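Local structure of protease (Helicobacter pylori, 5EUF) at residues V22-L36 with S365-V377. The protein is a zinc-dependent M16-family peptidase that probably cleaves the cytoplasmic domain of the human junctional adhesion molecule JAM-A, weakening the gastric epithelial barrier. Residues are numbered along the deposited sequence; the frame is centred on the assembly and turned at random.
Sequences VPLENKTGVIEVDVL and SSDVAGLFADYLV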
ATOM      1  N   VAL B  22      -3.548  21.957 -32.892  1.00 33.22           N
ATOM      2  CA  VAL B  22      -4.095  23.207 -32.377  1.00 43.31           C
ATOM      3  C   VAL B  22      -3.361  24.400 -32.989  1.00 49.28           C
ATOM      4  O   VAL B  22      -2.408  24.915 -32.405  1.00 50.40           O
ATOM      5  CB  VAL B  22      -4.003  23.282 -30.837  1.00 38.33           C
ATOM      6  CG1 VAL B  22      -4.856  24.428 -30.308  1.00 37.47           C
ATOM      7  CG2 VAL B  22      -4.440  21.970 -30.212  1.00 34.81           C
ATOM      8  N   PRO B  23      -3.802  24.836 -34.178  1.00 48.75           N
ATOM      9  CA  PRO B  23      -3.153  25.938 -34.894  1.00 40.81           C
ATOM     10  C   PRO B  23      -3.227  27.261 -34.144  1.00 45.77           C
ATOM     11  O   PRO B  23      -4.200  27.522 -33.434  1.00 42.79           O
ATOM     12  CB  PRO B  23      -3.941  26.020 -36.206  1.00 35.97           C
ATOM     13  CG  PRO B  23      -4.584  24.691 -36.355  1.00 39.78           C
ATOM     14  CD  PRO B  23      -4.895  24.240 -34.964  1.00 48.00           C
ATOM     15  N   LEU B  24      -2.194  28.081 -34.303  1.00 48.85           N
ATOM     16  CA  LEU B  24      -2.172  29.423 -33.739  1.00 49.43           C
ATOM     17  C   LEU B  24      -1.655  30.412 -34.779  1.00 67.24           C
ATOM     18  O   LEU B  24      -0.446  30.529 -34.989  1.00 72.49           O
ATOM     19  CB  LEU B  24      -1.304  29.476 -32.478  1.00 54.05           C
ATOM     20  CG  LEU B  24      -1.784  28.711 -31.239  1.00 45.34           C
ATOM     21  CD1 LEU B  24      -0.803  28.883 -30.086  1.00 32.07           C
ATOM     22  CD2 LEU B  24      -3.178  29.156 -30.826  1.00 34.74           C
ATOM     23  N   GLU B  25      -2.578  31.108 -35.439  1.00 69.36           N
ATOM     24  CA  GLU B  25      -2.217  32.117 -36.428  1.00 71.05           C
ATOM     25  C   GLU B  25      -1.463  33.263 -35.763  1.00 83.47           C
ATOM     26  O   GLU B  25      -0.420  33.697 -36.254  1.00 71.81           O
ATOM     27  CB  GLU B  25      -3.463  32.643 -37.142  1.00 74.04           C
ATOM     28  N   ASN B  26      -1.991  33.734 -34.633  1.00103.36           N
ATOM     29  CA  ASN B  26      -1.337  34.770 -33.835  1.00117.58           C
ATOM     30  C   ASN B  26      -0.055  34.254 -33.187  1.00122.80           C
ATOM     31  O   ASN B  26       0.125  34.340 -31.972  1.00126.65           O
ATOM     32  CB  ASN B  26      -2.291  35.302 -32.762  1.00116.92           C
ATOM     33  N   LYS B  27       0.826  33.720 -34.026  1.00116.98           N
ATOM     34  CA  LYS B  27       2.116  33.182 -33.621  1.00104.59           C
ATOM     35  C   LYS B  27       2.902  32.917 -34.898  1.00107.08           C
ATOM     36  O   LYS B  27       2.309  32.614 -35.934  1.00114.57           O
ATOM     37  CB  LYS B  27       1.956  31.906 -32.791  1.00 83.38           C
ATOM     38  N   THR B  28       4.224  33.039 -34.843  1.00 92.87           N
ATOM     39  CA  THR B  28       5.015  32.891 -36.060  1.00 77.45           C
ATOM     40  C   THR B  28       6.194  31.937 -35.901  1.00 60.93           C
ATOM     41  O   THR B  28       7.162  32.222 -35.190  1.00 47.60           O
ATOM     42  CB  THR B  28       5.529  34.256 -36.552  1.00 65.88           C
ATOM     43  OG1 THR B  28       4.415  35.133 -36.756  1.00 68.87           O
ATOM     44  CG2 THR B  28       6.290  34.101 -37.865  1.00 53.83           C
ATOM     45  N   GLY B  29       6.096  30.796 -36.577  1.00 47.38           N
ATOM     46  CA  GLY B  29       7.163  29.816 -36.599  1.00 40.13           C
ATOM     47  C   GLY B  29       7.122  28.857 -35.428  1.00 42.28           C
ATOM     48  O   GLY B  29       7.240  27.651 -35.611  1.00 48.92           O
ATOM     49  N   VAL B  30       6.942  29.397 -34.228  1.00 34.23           N
ATOM     50  CA  VAL B  30       7.044  28.618 -33.000  1.00 40.61           C
ATOM     51  C   VAL B  30       5.942  27.568 -32.850  1.00 42.10           C
ATOM     52  O   VAL B  30       4.755  27.877 -32.953  1.00 36.32           O
ATOM     53  CB  VAL B  30       7.018  29.543 -31.767  1.00 54.09           C
ATOM     54  CG1 VAL B  30       7.218  28.741 -30.491  1.00 53.20           C
ATOM     55  CG2 VAL B  30       8.083  30.618 -31.898  1.00 34.00           C
ATOM     56  N   ILE B  31       6.345  26.321 -32.616  1.00 41.63           N
ATOM     57  CA  ILE B  31       5.402  25.242 -32.335  1.00 43.89           C
ATOM     58  C   ILE B  31       5.887  24.373 -31.182  1.00 39.29           C
ATOM     59  O   ILE B  31       7.027  24.494 -30.733  1.00 47.54           O
ATOM     60  CB  ILE B  31       5.173  24.322 -33.555  1.00 34.03           C
ATOM     61  CG1 ILE B  31       6.437  23.512 -33.853  1.00 27.85           C
ATOM     62  CG2 ILE B  31       4.714  25.118 -34.770  1.00 30.41           C
ATOM     63  CD1 ILE B  31       6.244  22.456 -34.908  1.00 27.86           C
ATOM     64  N   GLU B  32       5.012  23.493 -30.709  1.00 31.04           N
ATOM     65  CA  GLU B  32       5.405  22.475 -29.742  1.00 29.74           C
ATOM     66  C   GLU B  32       4.847  21.116 -30.144  1.00 29.77           C
ATOM     67  O   GLU B  32       3.656  20.982 -30.429  1.00 27.31           O
ATOM     68  CB  GLU B  32       4.939  22.839 -28.331  1.00 24.33           C
ATOM     69  CG  GLU B  32       5.337  21.796 -27.295  1.00 39.47           C
ATOM     70  CD  GLU B  32       5.049  22.227 -25.874  1.00 45.23           C
ATOM     71  OE1 GLU B  32       4.440  21.435 -25.124  1.00 44.00           O
ATOM     72  OE2 GLU B  32       5.442  23.350 -25.500  1.00 62.38           O
ATOM     73  N   VAL B  33       5.718  20.110 -30.167  1.00 36.75           N
ATOM     74  CA  VAL B  33       5.321  18.762 -30.556  1.00 47.92           C
ATOM     75  C   VAL B  33       5.187  17.863 -29.334  1.00 42.82           C
ATOM     76  O   VAL B  33       6.184  17.501 -28.716  1.00 48.22           O
ATOM     77  CB  VAL B  33       6.336  18.139 -31.533  1.00 22.13           C
ATOM     78  CG1 VAL B  33       5.830  16.801 -32.032  1.00 21.75           C
ATOM     79  CG2 VAL B  33       6.591  19.080 -32.696  1.00 43.22           C
ATOM     80  N   ASP B  34       3.954  17.499 -28.995  1.00 28.67           N
ATOM     81  CA  ASP B  34       3.694  16.694 -27.805  1.00 31.65           C
ATOM     82  C   ASP B  34       3.379  15.236 -28.112  1.00 30.77           C
ATOM     83  O   ASP B  34       2.663  14.926 -29.066  1.00 33.87           O
ATOM     84  CB  ASP B  34       2.535  17.289 -27.001  1.00 39.74           C
ATOM     85  CG  ASP B  34       2.946  18.492 -26.191  1.00 45.58           C
ATOM     86  OD1 ASP B  34       3.097  19.581 -26.782  1.00 46.39           O
ATOM     87  OD2 ASP B  34       3.111  18.350 -24.962  1.00 46.79           O
ATOM     88  N   VAL B  35       3.922  14.347 -27.289  1.00 31.66           N
ATOM     89  CA  VAL B  35       3.511  12.950 -27.274  1.00 24.78           C
ATOM     90  C   VAL B  35       3.048  12.588 -25.872  1.00 17.46           C
ATOM     91  O   VAL B  35       3.841  12.565 -24.934  1.00 23.76           O
ATOM     92  CB  VAL B  35       4.643  12.005 -27.702  1.00 35.80           C
ATOM     93  CG1 VAL B  35       4.235  10.560 -27.467  1.00 33.94           C
ATOM     94  CG2 VAL B  35       4.994  12.230 -29.160  1.00 42.51           C
ATOM     95  N   LEU B  36       1.755  12.318 -25.732  1.00 16.02           N
ATOM     96  CA  LEU B  36       1.186  11.990 -24.434  1.00 15.34           C
ATOM     97  C   LEU B  36       0.906  10.497 -24.310  1.00 40.43           C
ATOM     98  O   LEU B  36       0.279   9.900 -25.184  1.00 31.95           O
ATOM     99  CB  LEU B  36      -0.107  12.768 -24.204  1.00 15.73           C
ATOM    100  CG  LEU B  36      -0.125  14.240 -24.599  1.00 16.49           C
ATOM    101  CD1 LEU B  36      -1.514  14.812 -24.375  1.00 17.06           C
ATOM    102  CD2 LEU B  36       0.914  15.015 -23.813  1.00 19.96           C
ATOM    103  N   SER B 365       2.349  28.737 -27.223  1.00 46.92           N
ATOM    104  CA  SER B 365       2.023  27.374 -27.620  1.00 41.31           C
ATOM    105  C   SER B 365       2.337  26.375 -26.510  1.00 47.69           C
ATOM    106  O   SER B 365       1.706  25.323 -26.417  1.00 52.32           O
ATOM    107  CB  SER B 365       2.781  26.999 -28.895  1.00 37.55           C
ATOM    108  OG  SER B 365       4.175  27.189 -28.731  1.00 49.34           O
ATOM    109  N   SER B 366       3.311  26.711 -25.668  1.00 50.17           N
ATOM    110  CA  SER B 366       3.675  25.861 -24.537  1.00 44.98           C
ATOM    111  C   SER B 366       2.558  25.811 -23.503  1.00 44.44           C
ATOM    112  O   SER B 366       2.277  24.760 -22.928  1.00 46.96           O
ATOM    113  CB  SER B 366       4.964  26.358 -23.878  1.00 46.70           C
ATOM    114  OG  SER B 366       6.010  26.474 -24.825  1.00 69.26           O
ATOM    115  N   ASP B 367       1.933  26.960 -23.268  1.00 44.98           N
ATOM    116  CA  ASP B 367       0.857  27.059 -22.291  1.00 43.06           C
ATOM    117  C   ASP B 367      -0.397  26.356 -22.792  1.00 44.12           C
ATOM    118  O   ASP B 367      -1.049  25.623 -22.046  1.00 49.35           O
ATOM    119  CB  ASP B 367       0.556  28.525 -21.973  1.00 45.57           C
ATOM    120  CG  ASP B 367       1.699  29.213 -21.247  1.00 58.59           C
ATOM    121  OD1 ASP B 367       2.402  28.539 -20.465  1.00 54.89           O
ATOM    122  OD2 ASP B 367       1.894  30.430 -21.456  1.00 77.58           O
ATOM    123  N   VAL B 368      -0.727  26.579 -24.061  1.00 46.08           N
ATOM    124  CA  VAL B 368      -1.908  25.975 -24.668  1.00 43.24           C
ATOM    125  C   VAL B 368      -1.793  24.454 -24.699  1.00 40.09           C
ATOM    126  O   VAL B 368      -2.759  23.740 -24.418  1.00 30.14           O
ATOM    127  CB  VAL B 368      -2.136  26.502 -26.097  1.00 37.71           C
ATOM    128  CG1 VAL B 368      -3.325  25.809 -26.743  1.00 38.05           C
ATOM    129  CG2 VAL B 368      -2.349  28.004 -26.074  1.00 38.04           C
ATOM    130  N   ALA B 369      -0.602  23.966 -25.031  1.00 36.50           N
ATOM    131  CA  ALA B 369      -0.345  22.531 -25.060  1.00 33.43           C
ATOM    132  C   ALA B 369      -0.579  21.915 -23.684  1.00 36.14           C
ATOM    133  O   ALA B 369      -1.263  20.901 -23.561  1.00 45.24           O
ATOM    134  CB  ALA B 369       1.072  22.255 -25.534  1.00 30.40           C
ATOM    135  N   GLY B 370      -0.014  22.542 -22.658  1.00 36.84           N
ATOM    136  CA  GLY B 370      -0.166  22.081 -21.289  1.00 35.80           C
ATOM    137  C   GLY B 370      -1.616  21.985 -20.850  1.00 39.25           C
ATOM    138  O   GLY B 370      -1.983  21.092 -20.086  1.00 50.47           O
ATOM    139  N   LEU B 371      -2.444  22.906 -21.332  1.00 32.36           N
ATOM    140  CA  LEU B 371      -3.868  22.876 -21.024  1.00 48.42           C
ATOM    141  C   LEU B 371      -4.540  21.681 -21.691  1.00 60.01           C
ATOM    142  O   LEU B 371      -5.202  20.880 -21.029  1.00 70.36           O
ATOM    143  CB  LEU B 371      -4.548  24.173 -21.466  1.00 56.55           C
ATOM    144  CG  LEU B 371      -4.134  25.449 -20.731  1.00 63.89           C
ATOM    145  CD1 LEU B 371      -4.897  26.648 -21.270  1.00 56.44           C
ATOM    146  CD2 LEU B 371      -4.353  25.302 -19.233  1.00 74.88           C
ATOM    147  N   PHE B 372      -4.362  21.568 -23.004  1.00 53.70           N
ATOM    148  CA  PHE B 372      -4.962  20.485 -23.776  1.00 49.62           C
ATOM    149  C   PHE B 372      -4.485  19.111 -23.321  1.00 46.10           C
ATOM    150  O   PHE B 372      -5.266  18.161 -23.281  1.00 52.82           O
ATOM    151  CB  PHE B 372      -4.661  20.660 -25.264  1.00 54.78           C
ATOM    152  CG  PHE B 372      -5.618  21.572 -25.974  1.00 51.33           C
ATOM    153  CD1 PHE B 372      -5.403  22.939 -26.002  1.00 55.14           C
ATOM    154  CD2 PHE B 372      -6.728  21.062 -26.623  1.00 39.36           C
ATOM    155  CE1 PHE B 372      -6.279  23.780 -26.659  1.00 44.02           C
ATOM    156  CE2 PHE B 372      -7.606  21.896 -27.282  1.00 39.24           C
ATOM    157  CZ  PHE B 372      -7.382  23.257 -27.300  1.00 40.70           C
ATOM    158  N   ALA B 373      -3.204  19.013 -22.980  1.00 39.82           N
ATOM    159  CA  ALA B 373      -2.605  17.739 -22.601  1.00 31.87           C
ATOM    160  C   ALA B 373      -3.330  17.094 -21.426  1.00 43.56           C
ATOM    161  O   ALA B 373      -3.566  15.886 -21.416  1.00 54.96           O
ATOM    162  CB  ALA B 373      -1.134  17.926 -22.270  1.00 25.09           C
ATOM    163  N   ASP B 374      -3.694  17.906 -20.442  1.00 34.98           N
ATOM    164  CA  ASP B 374      -4.334  17.391 -19.242  1.00 40.13           C
ATOM    165  C   ASP B 374      -5.760  16.926 -19.522  1.00 45.53           C
ATOM    166  O   ASP B 374      -6.224  15.948 -18.936  1.00 52.92           O
ATOM    167  CB  ASP B 374      -4.324  18.452 -18.140  1.00 49.55           C
ATOM    168  CG  ASP B 374      -2.933  18.692 -17.577  1.00 57.46           C
ATOM    169  OD1 ASP B 374      -2.192  17.703 -17.387  1.00 58.72           O
ATOM    170  OD2 ASP B 374      -2.578  19.865 -17.330  1.00 50.76           O
ATOM    171  N   TYR B 375      -6.444  17.612 -20.433  1.00 38.65           N
ATOM    172  CA  TYR B 375      -7.851  17.324 -20.703  1.00 29.73           C
ATOM    173  C   TYR B 375      -8.048  16.308 -21.825  1.00 38.43           C
ATOM    174  O   TYR B 375      -9.090  15.658 -21.902  1.00 42.09           O
ATOM    175  CB  TYR B 375      -8.597  18.622 -21.029  1.00 23.39           C
ATOM    176  CG  TYR B 375      -8.851  19.479 -19.809  1.00 32.53           C
ATOM    177  CD1 TYR B 375      -7.844  20.268 -19.267  1.00 38.46           C
ATOM    178  CD2 TYR B 375     -10.094  19.488 -19.190  1.00 22.11           C
ATOM    179  CE1 TYR B 375      -8.070  21.045 -18.147  1.00 33.33           C
ATOM    180  CE2 TYR B 375     -10.329  20.263 -18.073  1.00 21.36           C
ATOM    181  CZ  TYR B 375      -9.314  21.039 -17.555  1.00 31.23           C
ATOM    182  OH  TYR B 375      -9.542  21.810 -16.440  1.00 21.37           O
ATOM    183  N   LEU B 376      -7.048  16.171 -22.691  1.00 40.40           N
ATOM    184  CA  LEU B 376      -7.106  15.190 -23.771  1.00 36.69           C
ATOM    185  C   LEU B 376      -6.993  13.769 -23.237  1.00 51.67           C
ATOM    186  O   LEU B 376      -7.756  12.888 -23.631  1.00 68.47           O
ATOM    187  CB  LEU B 376      -5.999  15.448 -24.793  1.00 36.25           C
ATOM    188  CG  LEU B 376      -6.278  16.528 -25.833  1.00 33.47           C
ATOM    189  CD1 LEU B 376      -4.994  16.903 -26.552  1.00 48.21           C
ATOM    190  CD2 LEU B 376      -7.323  16.038 -26.814  1.00 29.56           C
ATOM    191  N   VAL B 377      -6.038  13.555 -22.335  1.00 50.06           N
ATOM    192  CA  VAL B 377      -5.801  12.233 -21.762  1.00 41.83           C
ATOM    193  C   VAL B 377      -7.001  11.757 -20.950  1.00 36.81           C
ATOM    194  O   VAL B 377      -7.134  10.567 -20.665  1.00 37.55           O
ATOM    195  CB  VAL B 377      -4.547  12.218 -20.863  1.00 34.42           C
ATOM    196  CG1 VAL B 377      -3.319  12.607 -21.666  1.00 24.12           C
ATOM    197  CG2 VAL B 377      -4.728  13.152 -19.679  1.00 48.74           C
TER
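Val22 lays CG2 over the centre of one face of the Phe372 ring, 4.2 Å from the centroid and almost on the ring normal, a CH-pi contact. With CG1 anti to the backbone N (chi1 -167°), the two methyls divide the work: CG1 meets Phe372 CE1 at 4.0 Å and also touches Val368 CG1. Leu24 continues this apolar patch, with CD1 4.4 Å from Val368 CG2 and also near Ser365 CA. At the other end of the contact, Leu36 presses CD1 and CD2 onto Ala373, with CD1 3.8 Å from Ala373 CB. The same CD1 also touches CG1 of Val377.

Earlier on strand 30-36, Glu32 and Asp34 bring carboxylates to the helix. The Glu32 side chain runs out extended, with CG anti to the backbone N (chi1 -180°). Its OE2 takes a weak hydrogen bond of 3.2 Å from Ser366 OG. The methyl of Ala369 sits against both carboxylates, 3.5 Å from Glu32 OE1 and 3.6 Å from Asp34 OD1. Arg92 forms salt bridges with both acids, and Lys96 is hydrogen-bonded to Ser366 OG.

Helix 365-376 thus packs on one face of the mixed sheet of the M16 fold, at 28° to strand 30-36. Helix 102-113 covers the other face through Ile31, Val33 and Val35. Arg92 probably offsets the charge of the two buried carboxylates. Apolar contacts at Val22, Leu24 and Leu36 probably carry much of the packing.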